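Local coordinates for AlyGC (Glaciecola chathamensis, PDB 5GKD), which cleaves alginate by polysaccharide lyase chemistry, as a calcium-binding member of family PL6 from a marine bacterium, at residues A620-F634 with N654-Q666. Residues are numbered along the deposited sequence; the frame is centred on the assembly and turned at random.
Sequences AIAKVYRGGTDESTF and NKSAASLILHGTQ
Gln-666 stacks on Arg-626 just past the paired strands 622-625 and 660-663, and His-663 lies against Tyr-625 within them; Gln-666, His-663 and Arg-626 bury the most surface here. The amide of Gln-666 lies flat over one face of the Arg-626 guanidinium, NE2 3.5 Å from CZ with the two planes 19° apart, and the side chains cross at about a right angle. NE2 gives a hydrogen bond to Gly-635 O and a weak one to Thr-633 O, which fixes the turn of the amide. Arg-626 leaves the backbone with CG anti to N (chi1 179°) and bends at chi3, bringing NE to Gly-664 O (2.9 Å) in both the guanidinium and carbonyl planes. Its NH1 binds Asp-630 O at 3.0 Å, so one guanidinium ties the loop to itself and to the neighbouring coil. A leucine in its place would probably leave the carbonyls of Gly-664 and Asp-630 without their donors and the Gln-666 amide without its stacking surface. His-663 stacks face to face on Tyr-625, centroids 4.2 Å apart, with CE2 over the centre of the imidazole; ND1 bonds to Glu-684, and a water joins NE2 to Gly-628 N. At the other end, Lys-623 NZ and Ser-656 OG reach Asn-654 OD1 from opposite faces of its amide, NZ at 2.9 Å. Between these ends, the strands run parallel, with the nearly straight bond from His-663 N to Val-624 O at 3.0 Å. They are successive rungs of a parallel beta-helix, consistent with the pectate lyase-like clan; strand 622-625 also bonds to Phe-590 and Leu-592, while Leu-660 and Leu-662 pack inward on strand 637-641. The loop reaches toward the N-terminal beta-helix, which carries the calcium; there Glu-631 pairs with Arg-284 and Arg-332 and Phe-634 stacks on His-259.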
loop_
_atom_site.group_PDB
_atom_site.type_symbol
_atom_site.label_atom_id
_atom_site.label_comp_id
_atom_site.label_asym_id
_atom_site.label_seq_id
_atom_site.Cartn_x
_atom_site.Cartn_y
_atom_site.Cartn_z
ATOM N N ALA A 620 -5.400 0.854 20.991
ATOM C CA ALA A 620 -4.452 1.766 21.609
ATOM C C ALA A 620 -4.768 3.210 21.247
ATOM O O ALA A 620 -5.275 3.507 20.166
ATOM C CB ALA A 620 -3.021 1.435 21.197
ATOM N N ILE A 621 -4.476 4.104 22.193
ATOM C CA ILE A 621 -4.374 5.533 21.906
ATOM C C ILE A 621 -3.483 5.772 20.690
ATOM O O ILE A 621 -3.817 6.547 19.788
ATOM C CB ILE A 621 -3.822 6.271 23.138
ATOM C CG1 ILE A 621 -4.728 6.046 24.352
ATOM C CG2 ILE A 621 -3.590 7.744 22.828
ATOM C CD1 ILE A 621 -4.032 6.358 25.678
ATOM N N ALA A 622 -2.318 5.135 20.666
ATOM C CA ALA A 622 -1.394 5.323 19.561
ATOM C C ALA A 622 -0.471 4.120 19.484
ATOM O O ALA A 622 -0.013 3.614 20.509
ATOM C CB ALA A 622 -0.570 6.607 19.721
ATOM N N LYS A 623 -0.223 3.662 18.267
ATOM C CA LYS A 623 0.815 2.687 17.976
ATOM C C LYS A 623 1.746 3.377 17.000
ATOM O O LYS A 623 1.345 3.678 15.871
ATOM C CB LYS A 623 0.237 1.407 17.366
ATOM C CG LYS A 623 -1.018 0.884 18.042
ATOM C CD LYS A 623 -1.378 -0.491 17.526
ATOM C CE LYS A 623 -2.339 -1.180 18.494
ATOM N NZ LYS A 623 -2.717 -2.543 18.076
ATOM N N VAL A 624 2.958 3.691 17.428
ATOM C CA VAL A 624 3.856 4.402 16.540
ATOM C C VAL A 624 5.204 3.693 16.513
ATOM O O VAL A 624 5.731 3.282 17.553
ATOM C CB VAL A 624 3.955 5.904 16.881
ATOM C CG1 VAL A 624 3.159 6.270 18.114
ATOM C CG2 VAL A 624 5.347 6.372 16.921
ATOM N N TYR A 625 5.720 3.481 15.301
ATOM C CA TYR A 625 6.783 2.516 15.077
ATOM C C TYR A 625 7.828 3.091 14.134
ATOM O O TYR A 625 7.493 3.614 13.071
ATOM C CB TYR A 625 6.188 1.212 14.515
ATOM C CG TYR A 625 7.181 0.097 14.315
ATOM C CD1 TYR A 625 7.966 0.025 13.166
ATOM C CD2 TYR A 625 7.305 -0.907 15.255
ATOM C CE1 TYR A 625 8.868 -0.999 12.984
ATOM C CE2 TYR A 625 8.188 -1.935 15.087
ATOM C CZ TYR A 625 8.973 -1.982 13.954
ATOM O OH TYR A 625 9.854 -3.014 13.815
ATOM N N ARG A 626 9.087 3.008 14.537
ATOM C CA ARG A 626 10.218 3.317 13.669
ATOM C C ARG A 626 11.247 2.229 13.920
ATOM O O ARG A 626 11.872 2.198 14.986
ATOM C CB ARG A 626 10.809 4.708 13.952
ATOM C CG ARG A 626 12.028 5.055 13.079
ATOM C CD ARG A 626 12.721 6.359 13.511
ATOM N NE ARG A 626 13.379 6.261 14.818
ATOM C CZ ARG A 626 14.685 6.095 14.992
ATOM N NH1 ARG A 626 15.480 6.031 13.941
ATOM N NH2 ARG A 626 15.196 5.993 16.213
ATOM N N GLY A 627 11.416 1.335 12.962
ATOM C CA GLY A 627 12.261 0.180 13.150
ATOM C C GLY A 627 13.619 0.274 12.479
ATOM O O GLY A 627 13.837 1.041 11.538
ATOM N N GLY A 628 14.524 -0.562 12.958
ATOM C CA GLY A 628 15.874 -0.593 12.467
ATOM C C GLY A 628 16.818 0.214 13.336
ATOM O O GLY A 628 16.537 0.564 14.481
ATOM N N THR A 629 17.966 0.517 12.752
ATOM C CA THR A 629 19.093 1.071 13.481
ATOM C C THR A 629 19.558 2.385 12.863
ATOM O O THR A 629 20.715 2.764 13.019
ATOM C CB THR A 629 20.232 0.052 13.538
ATOM O OG1 THR A 629 20.599 -0.320 12.214
ATOM C CG2 THR A 629 19.784 -1.208 14.243
ATOM N N ASP A 630 18.669 3.095 12.184
ATOM C CA ASP A 630 19.045 4.372 11.591
ATOM C C ASP A 630 19.181 5.461 12.648
ATOM O O ASP A 630 18.386 5.558 13.585
ATOM C CB ASP A 630 18.022 4.798 10.543
ATOM C CG ASP A 630 18.335 6.150 9.950
ATOM O OD1 ASP A 630 19.276 6.212 9.143
ATOM O OD2 ASP A 630 17.649 7.147 10.286
ATOM N N GLU A 631 20.181 6.297 12.476
ATOM C CA GLU A 631 20.379 7.459 13.330
ATOM C C GLU A 631 20.398 8.743 12.509
ATOM O O GLU A 631 21.117 9.688 12.820
ATOM C CB GLU A 631 21.659 7.316 14.149
ATOM C CG GLU A 631 21.678 6.087 15.046
ATOM C CD GLU A 631 23.021 5.885 15.731
ATOM O OE1 GLU A 631 23.892 5.218 15.133
ATOM O OE2 GLU A 631 23.201 6.400 16.861
ATOM N N SER A 632 19.581 8.802 11.465
ATOM C CA SER A 632 19.594 9.928 10.552
ATOM C C SER A 632 18.454 10.906 10.748
ATOM O O SER A 632 18.349 11.858 9.966
ATOM C CB SER A 632 19.572 9.421 9.115
ATOM O OG SER A 632 20.649 8.552 8.891
ATOM N N THR A 633 17.598 10.704 11.749
ATOM C CA THR A 633 16.361 11.467 11.899
ATOM C C THR A 633 16.184 11.875 13.360
ATOM O O THR A 633 16.950 11.476 14.236
ATOM C CB THR A 633 15.147 10.655 11.417
ATOM O OG1 THR A 633 15.065 9.437 12.164
ATOM C CG2 THR A 633 15.278 10.309 9.948
ATOM N N PHE A 634 15.144 12.664 13.626
ATOM C CA PHE A 634 14.902 13.182 14.959
ATOM C C PHE A 634 13.584 12.726 15.560
ATOM O O PHE A 634 13.386 12.894 16.768
ATOM C CB PHE A 634 14.938 14.720 14.947
ATOM C CG PHE A 634 16.151 15.294 14.283
ATOM C CD1 PHE A 634 17.420 14.914 14.679
ATOM C CD2 PHE A 634 16.024 16.195 13.236
ATOM C CE1 PHE A 634 18.542 15.444 14.075
ATOM C CE2 PHE A 634 17.152 16.723 12.618
ATOM C CZ PHE A 634 18.413 16.348 13.045
ATOM N N ASN A 654 -6.486 -6.053 20.226
ATOM C CA ASN A 654 -5.307 -5.198 20.369
ATOM C C ASN A 654 -4.127 -6.105 20.685
ATOM O O ASN A 654 -3.881 -6.471 21.834
ATOM C CB ASN A 654 -5.535 -4.143 21.450
ATOM C CG ASN A 654 -4.337 -3.228 21.654
ATOM O OD1 ASN A 654 -3.417 -3.187 20.843
ATOM N ND2 ASN A 654 -4.349 -2.487 22.754
ATOM N N LYS A 655 -3.390 -6.493 19.645
ATOM C CA LYS A 655 -2.296 -7.439 19.839
ATOM C C LYS A 655 -1.181 -6.862 20.702
ATOM O O LYS A 655 -0.455 -7.629 21.338
ATOM C CB LYS A 655 -1.750 -7.895 18.487
ATOM C CG LYS A 655 -2.743 -8.706 17.675
ATOM C CD LYS A 655 -2.267 -8.940 16.260
ATOM C CE LYS A 655 -3.433 -9.334 15.367
ATOM N NZ LYS A 655 -3.004 -10.111 14.181
ATOM N N SER A 656 -1.050 -5.532 20.758
ATOM C CA SER A 656 -0.038 -4.896 21.598
ATOM C C SER A 656 -0.312 -5.082 23.082
ATOM O O SER A 656 0.619 -4.967 23.887
ATOM C CB SER A 656 0.048 -3.398 21.293
ATOM O OG SER A 656 -1.082 -2.687 21.808
ATOM N N ALA A 657 -1.568 -5.351 23.455
ATOM C CA ALA A 657 -2.010 -5.327 24.850
ATOM C C ALA A 657 -1.498 -4.079 25.565
ATOM O O ALA A 657 -1.090 -4.123 26.725
ATOM C CB ALA A 657 -1.581 -6.595 25.587
ATOM N N ALA A 658 -1.512 -2.952 24.858
ATOM C CA ALA A 658 -1.060 -1.685 25.407
ATOM C C ALA A 658 -2.095 -0.609 25.126
ATOM O O ALA A 658 -2.860 -0.698 24.162
ATOM C CB ALA A 658 0.294 -1.266 24.815
ATOM N N SER A 659 -2.123 0.409 25.988
ATOM C CA SER A 659 -2.874 1.614 25.676
ATOM C C SER A 659 -2.071 2.547 24.799
ATOM O O SER A 659 -2.637 3.467 24.204
ATOM C CB SER A 659 -3.267 2.350 26.954
ATOM O OG SER A 659 -2.109 2.741 27.671
ATOM N N LEU A 660 -0.764 2.322 24.728
ATOM C CA LEU A 660 0.166 3.166 23.993
ATOM C C LEU A 660 1.413 2.331 23.769
ATOM O O LEU A 660 2.009 1.856 24.740
ATOM C CB LEU A 660 0.477 4.411 24.808
ATOM C CG LEU A 660 1.248 5.581 24.230
ATOM C CD1 LEU A 660 0.442 6.244 23.132
ATOM C CD2 LEU A 660 1.511 6.579 25.339
ATOM N N ILE A 661 1.802 2.092 22.520
ATOM C CA ILE A 661 3.020 1.327 22.285
ATOM C C ILE A 661 3.923 2.116 21.350
ATOM O O ILE A 661 3.538 2.453 20.222
ATOM C CB ILE A 661 2.761 -0.099 21.768
ATOM C CG1 ILE A 661 4.101 -0.812 21.585
ATOM C CG2 ILE A 661 1.949 -0.115 20.496
ATOM C CD1 ILE A 661 3.995 -2.278 21.422
ATOM N N LEU A 662 5.121 2.417 21.830
ATOM C CA LEU A 662 6.032 3.353 21.194
ATOM C C LEU A 662 7.347 2.631 20.925
ATOM O O LEU A 662 8.100 2.325 21.858
ATOM C CB LEU A 662 6.224 4.581 22.078
ATOM C CG LEU A 662 4.914 5.254 22.506
ATOM C CD1 LEU A 662 5.171 6.509 23.330
ATOM C CD2 LEU A 662 4.109 5.620 21.300
ATOM N N HIS A 663 7.618 2.367 19.648
ATOM C CA HIS A 663 8.808 1.649 19.209
ATOM C C HIS A 663 9.663 2.586 18.360
ATOM O O HIS A 663 9.229 3.050 17.301
ATOM C CB HIS A 663 8.416 0.380 18.446
ATOM C CG HIS A 663 9.574 -0.419 17.945
ATOM N ND1 HIS A 663 9.723 -1.761 18.227
ATOM C CD2 HIS A 663 10.623 -0.083 17.153
ATOM C CE1 HIS A 663 10.820 -2.212 17.640
ATOM N NE2 HIS A 663 11.388 -1.215 16.985
ATOM N N GLY A 664 10.887 2.843 18.820
ATOM C CA GLY A 664 11.793 3.707 18.104
ATOM C C GLY A 664 11.443 5.178 18.121
ATOM O O GLY A 664 11.981 5.923 17.303
ATOM N N THR A 665 10.555 5.625 19.010
ATOM C CA THR A 665 10.320 7.054 19.161
ATOM C C THR A 665 11.455 7.698 19.949
ATOM O O THR A 665 11.913 7.168 20.961
ATOM C CB THR A 665 8.993 7.318 19.853
ATOM O OG1 THR A 665 8.965 6.629 21.103
ATOM C CG2 THR A 665 7.870 6.806 18.997
ATOM N N GLN A 666 11.901 8.847 19.469
ATOM C CA GLN A 666 13.136 9.475 19.916
ATOM C C GLN A 666 12.924 10.476 21.043
ATOM O O GLN A 666 13.846 10.716 21.826
ATOM C CB GLN A 666 13.804 10.156 18.726
ATOM C CG GLN A 666 13.916 9.206 17.517
ATOM C CD GLN A 666 15.096 9.522 16.636
ATOM O OE1 GLN A 666 16.210 9.730 17.123
ATOM N NE2 GLN A 666 14.861 9.575 15.331
HETATM O O HOH W 1 13.908 -1.994 15.525
#